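Local coordinates for terminal oxygenase component of carbazole (Janthinobacterium, PDB 2DE6) that catalyses the angular dioxygenation of carbazole at its C-9a and C-1 positions, using electrons that the ferredoxin passes to its Rieske cluster and on to a mononuclear iron, at the interface of chains A and C and the interface of chains A and B. Coordinates in Å, arbitrary orientation; residue numbers count along the deposited sequence, not the author numbering. Chains: chain A/B, terminal oxygenase component of carbazole; chain C, ferredoxin component of carbazole.

Contact 1 joins the ferredoxin, chain C, to oxygenase chain A; contact 2 joins chain A to the neighbouring oxygenase chain B. The centres of their C-alpha atoms lie about 22 Å apart. They share no residue, and chain A enters them with different elements: a loop near its N terminus, A:Glu353 and helix 360-372 in contact 1, the 3-10 helix 181-187 and A:Leu202 in contact 2. Each includes a histidine ligand of a Rieske cluster, C:His68 and B:His93. The contacts thus bring cluster ligands and the iron-binding 3-10 helix to subunit boundaries, which probably favours electron transfer.

Contact 1: the interface of chains A and C. Residues chain A 12, 14-15, 353, 363, 367; chain C 50, 66-68.
A:Trp15 and C:Phe67 meet edge to face: the indole tip atom CH2 stands 3.5 Å above the phenyl plane, offset toward its rim, and the ring planes make 62°. A:Trp15 CG lies between its backbone N and carbonyl carbon (chi1 49°), which swings the six-membered ring toward the ferredoxin. A:Val363, on helix 360-372, approaches the same phenyl tip to tip, CG1 lying 3.8 Å from C:Phe67 CZ. An alanine in place of C:Phe67 would probably leave the A:Trp15 edge and the A:Val363 methyls without their apolar partner and open a gap between them.

The well-formed direct hydrogen bond runs from C:His68 NE2 to the carboxylate oxygen OE2 of A:Glu353, 3.0 Å long and fairly straight. It uses the anti lone pair of OE2, which sits near the imidazole plane while the carboxylate is turned 80° to it. The negative charge may polarise this cluster-ligating histidine.

Water 1 bridges the backbones, 2.8 Å from A:Gly14 N and 2.7 Å from the carbonyl O of C:Phe67. It also lies over the centre of a face of the A:Trp15 ring.

Apolar packing thus seats the ferredoxin while the histidine bond ties its Rieske [2Fe-2S] site to the oxygenase, a docking geometry consistent with the ferredoxin's role as electron donor.

Contact 2: the interface of chains A and B. Residues chain A 182, 185-186, 202; chain B 91-94, 108-109.
The phenol ring of A:Tyr185 has the methyl of B:Ala94 over the centre of one face, with CB 3.7 Å from the ring centroid, a CH-pi contact. At its edge, in plane, lies the backbone carbon of B:Trp91, whose carbonyl O is 3.4 Å from A:Tyr185 CD2. A:Tyr185 CG is anti to the backbone N (chi1 -178°), carrying the ring away from its own helix and along the chain B loop. Within chain B, B:Tyr92 and B:His93 lie against each other, the imidazole CE1 standing over the centre of the phenol face. The indole of B:Trp91 carries B:Tyr92 CB toward the rim of one face.

Aliphatic groups continue the apolar contact. A:Ile186 CG2 touches B:Tyr92 CD1 at 3.6 Å, and B:Leu108 crosses A:Tyr185 obliquely, its CD2 lying 4.1 Å from ring atom CE1 of A:Tyr185. The methyl CG2 of B:Thr109 packs 3.6 Å from A:Tyr185 CB and also faces the carbonyl O of A:Leu202. Its hydroxyl OG1 turns inward, donating a 2.7 Å hydrogen bond to B:His93 O, which ties B:Thr109 to the cluster loop and helps fix the methyl toward chain A.

A:Ser182 CB rests against B:His93 CD2. Polar linkage is through water 2, held 2.9 Å from A:Ser182 OG and 3.3 Å from B:Thr109 O.

In the fold, the 3-10 helix 181-187 of chain A, which carries the iron ligands A:His183 and A:His187, abuts the C-X2-H cluster-binding loop of the chain B Rieske domain, which bears B:His93. The interface is part of the ring-shaped trimer typical of this family, where electrons are thought to pass from the Rieske cluster of one subunit to the iron of its neighbour.

Contact 1: the interface of chains A and C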
# COMPACT_ATOMS: atom_id res chain seq x y z
N VAL A 12 -9.39 -14.43 18.18
CA VAL A 12 -10.25 -15.48 17.63
C VAL A 12 -9.75 -16.87 17.98
O VAL A 12 -9.34 -17.64 17.11
CB VAL A 12 -10.41 -15.34 16.09
CG1 VAL A 12 -11.24 -14.10 15.78
CG2 VAL A 12 -9.05 -15.24 15.40
N GLY A 14 -11.35 -19.46 18.75
CA GLY A 14 -12.14 -20.57 18.24
C GLY A 14 -11.74 -21.04 16.86
O GLY A 14 -11.98 -22.20 16.51
N TRP A 15 -11.11 -20.17 16.08
CA TRP A 15 -10.75 -20.54 14.71
C TRP A 15 -9.62 -19.69 14.12
O TRP A 15 -9.71 -19.24 12.98
CB TRP A 15 -12.00 -20.46 13.84
CG TRP A 15 -12.78 -19.18 14.01
CD1 TRP A 15 -12.49 -17.97 13.47
CD2 TRP A 15 -13.98 -19.01 14.78
NE1 TRP A 15 -13.44 -17.04 13.85
CE2 TRP A 15 -14.36 -17.65 14.65
CE3 TRP A 15 -14.78 -19.86 15.56
CZ2 TRP A 15 -15.50 -17.13 15.28
CZ3 TRP A 15 -15.91 -19.34 16.18
CH2 TRP A 15 -16.26 -17.99 16.03
N GLU A 353 -17.88 -8.73 13.82
CA GLU A 353 -19.12 -9.33 13.34
C GLU A 353 -20.02 -9.68 14.52
O GLU A 353 -19.53 -10.14 15.55
CB GLU A 353 -18.80 -10.62 12.56
CG GLU A 353 -17.94 -11.58 13.38
CD GLU A 353 -17.54 -12.85 12.65
OE1 GLU A 353 -17.66 -12.90 11.40
OE2 GLU A 353 -17.10 -13.81 13.33
N VAL A 363 -19.89 -21.22 12.30
CA VAL A 363 -18.92 -21.44 13.37
C VAL A 363 -18.40 -22.88 13.33
O VAL A 363 -17.20 -23.12 13.51
CB VAL A 363 -19.55 -21.15 14.75
CG1 VAL A 363 -18.66 -21.69 15.86
CG2 VAL A 363 -19.73 -19.64 14.92
N LYS A 367 -14.41 -23.92 12.73
CA LYS A 367 -13.66 -24.78 13.65
C LYS A 367 -13.17 -26.04 12.94
O LYS A 367 -12.04 -26.48 13.16
CB LYS A 367 -14.54 -25.18 14.84
CG LYS A 367 -14.85 -24.01 15.75
CD LYS A 367 -15.48 -24.46 17.07
CE LYS A 367 -15.61 -23.28 18.02
NZ LYS A 367 -16.11 -23.68 19.38
N ILE C 50 -22.98 -15.54 19.80
CA ILE C 50 -23.52 -16.83 20.22
C ILE C 50 -22.50 -17.70 20.95
O ILE C 50 -22.69 -18.90 21.11
CB ILE C 50 -24.07 -17.60 18.99
CG1 ILE C 50 -22.96 -17.82 17.96
CG2 ILE C 50 -25.22 -16.82 18.36
CD1 ILE C 50 -23.39 -18.64 16.75
N PRO C 66 -14.26 -16.54 24.10
CA PRO C 66 -13.39 -17.31 23.20
C PRO C 66 -13.56 -17.03 21.71
O PRO C 66 -12.70 -17.39 20.91
CB PRO C 66 -13.74 -18.75 23.55
CG PRO C 66 -15.21 -18.66 23.81
CD PRO C 66 -15.31 -17.41 24.67
N PHE C 67 -14.67 -16.39 21.33
CA PHE C 67 -14.91 -16.10 19.92
C PHE C 67 -14.18 -14.88 19.39
O PHE C 67 -13.44 -14.98 18.41
CB PHE C 67 -16.41 -15.97 19.66
CG PHE C 67 -17.11 -17.29 19.45
CD1 PHE C 67 -16.56 -18.47 19.93
CD2 PHE C 67 -18.34 -17.34 18.79
CE1 PHE C 67 -17.21 -19.69 19.75
CE2 PHE C 67 -19.00 -18.55 18.61
CZ PHE C 67 -18.44 -19.73 19.09
N HIS C 68 -14.38 -13.73 20.02
CA HIS C 68 -13.72 -12.52 19.53
C HIS C 68 -12.85 -11.78 20.54
O HIS C 68 -12.29 -10.73 20.23
CB HIS C 68 -14.76 -11.56 18.95
CG HIS C 68 -15.64 -12.18 17.91
ND1 HIS C 68 -16.98 -12.38 18.11
CD2 HIS C 68 -15.35 -12.68 16.69
CE1 HIS C 68 -17.50 -12.97 17.04
NE2 HIS C 68 -16.53 -13.17 16.17
O HOH W 1 -12.83 -17.47 17.43

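Contact 2: the interface of chains A and B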
# COMPACT_ATOMS: atom_id res chain seq x y z
N SER A 182 -29.39 -18.84 6.79
CA SER A 182 -30.30 -17.70 6.63
C SER A 182 -30.10 -16.84 5.39
O SER A 182 -30.92 -15.96 5.11
CB SER A 182 -30.22 -16.80 7.87
OG SER A 182 -30.70 -17.46 9.03
N TYR A 185 -32.61 -15.78 2.28
CA TYR A 185 -33.44 -14.59 2.13
C TYR A 185 -33.12 -13.82 0.84
O TYR A 185 -34.02 -13.23 0.22
CB TYR A 185 -33.23 -13.66 3.33
CG TYR A 185 -34.08 -12.41 3.32
CD1 TYR A 185 -35.45 -12.47 3.58
CD2 TYR A 185 -33.51 -11.17 3.05
CE1 TYR A 185 -36.24 -11.32 3.57
CE2 TYR A 185 -34.29 -10.01 3.04
CZ TYR A 185 -35.65 -10.09 3.30
OH TYR A 185 -36.42 -8.95 3.29
N ILE A 186 -31.86 -13.81 0.42
CA ILE A 186 -31.47 -13.08 -0.79
C ILE A 186 -32.00 -13.72 -2.06
O ILE A 186 -31.99 -13.10 -3.13
CB ILE A 186 -29.93 -12.95 -0.94
CG1 ILE A 186 -29.32 -14.30 -1.35
CG2 ILE A 186 -29.31 -12.47 0.36
CD1 ILE A 186 -27.81 -14.24 -1.60
N LEU A 202 -38.08 -18.02 4.09
CA LEU A 202 -37.27 -16.82 4.21
C LEU A 202 -36.11 -17.13 5.15
O LEU A 202 -35.05 -16.50 5.08
CB LEU A 202 -38.10 -15.67 4.78
CG LEU A 202 -39.27 -15.20 3.91
CD1 LEU A 202 -40.05 -14.11 4.63
CD2 LEU A 202 -38.74 -14.71 2.58
N TRP B 91 -30.79 -6.38 3.33
CA TRP B 91 -31.08 -7.28 2.22
C TRP B 91 -30.49 -8.68 2.34
O TRP B 91 -30.89 -9.59 1.62
CB TRP B 91 -30.56 -6.66 0.92
CG TRP B 91 -29.11 -6.32 1.01
CD1 TRP B 91 -28.56 -5.12 1.35
CD2 TRP B 91 -28.01 -7.23 0.84
NE1 TRP B 91 -27.19 -5.21 1.40
CE2 TRP B 91 -26.82 -6.50 1.09
CE3 TRP B 91 -27.90 -8.58 0.49
CZ2 TRP B 91 -25.55 -7.08 1.02
CZ3 TRP B 91 -26.64 -9.16 0.42
CH2 TRP B 91 -25.48 -8.41 0.69
N TYR B 92 -29.54 -8.86 3.26
CA TYR B 92 -28.85 -10.14 3.40
C TYR B 92 -29.59 -11.18 4.26
O TYR B 92 -30.03 -12.20 3.74
CB TYR B 92 -27.44 -9.89 3.96
CG TYR B 92 -26.39 -10.90 3.55
CD1 TYR B 92 -26.74 -12.10 2.91
CD2 TYR B 92 -25.05 -10.68 3.85
CE1 TYR B 92 -25.76 -13.05 2.57
CE2 TYR B 92 -24.07 -11.62 3.52
CZ TYR B 92 -24.43 -12.80 2.89
OH TYR B 92 -23.45 -13.72 2.58
N HIS B 93 -29.71 -10.92 5.56
CA HIS B 93 -30.41 -11.85 6.44
C HIS B 93 -31.61 -11.19 7.12
O HIS B 93 -32.11 -11.67 8.13
CB HIS B 93 -29.46 -12.43 7.50
CG HIS B 93 -28.18 -12.96 6.93
ND1 HIS B 93 -27.07 -12.17 6.73
CD2 HIS B 93 -27.84 -14.20 6.51
CE1 HIS B 93 -26.09 -12.90 6.22
NE2 HIS B 93 -26.54 -14.14 6.07
N ALA B 94 -32.02 -10.05 6.57
CA ALA B 94 -33.20 -9.32 7.05
C ALA B 94 -33.22 -8.73 8.45
O ALA B 94 -34.29 -8.60 9.06
CB ALA B 94 -34.44 -10.19 6.84
N LEU B 108 -36.36 -10.93 9.95
CA LEU B 108 -37.26 -11.77 9.17
C LEU B 108 -36.83 -13.22 9.01
O LEU B 108 -37.69 -14.10 8.90
CB LEU B 108 -37.50 -11.14 7.79
CG LEU B 108 -38.45 -9.94 7.74
CD1 LEU B 108 -37.93 -8.82 8.63
CD2 LEU B 108 -38.58 -9.46 6.31
N THR B 109 -35.53 -13.47 9.00
CA THR B 109 -35.01 -14.83 8.84
C THR B 109 -35.06 -15.65 10.13
O THR B 109 -34.85 -16.86 10.10
CB THR B 109 -33.57 -14.83 8.30
OG1 THR B 109 -32.74 -14.03 9.15
CG2 THR B 109 -33.54 -14.26 6.89
O HOH W 2 -32.25 -18.53 11.25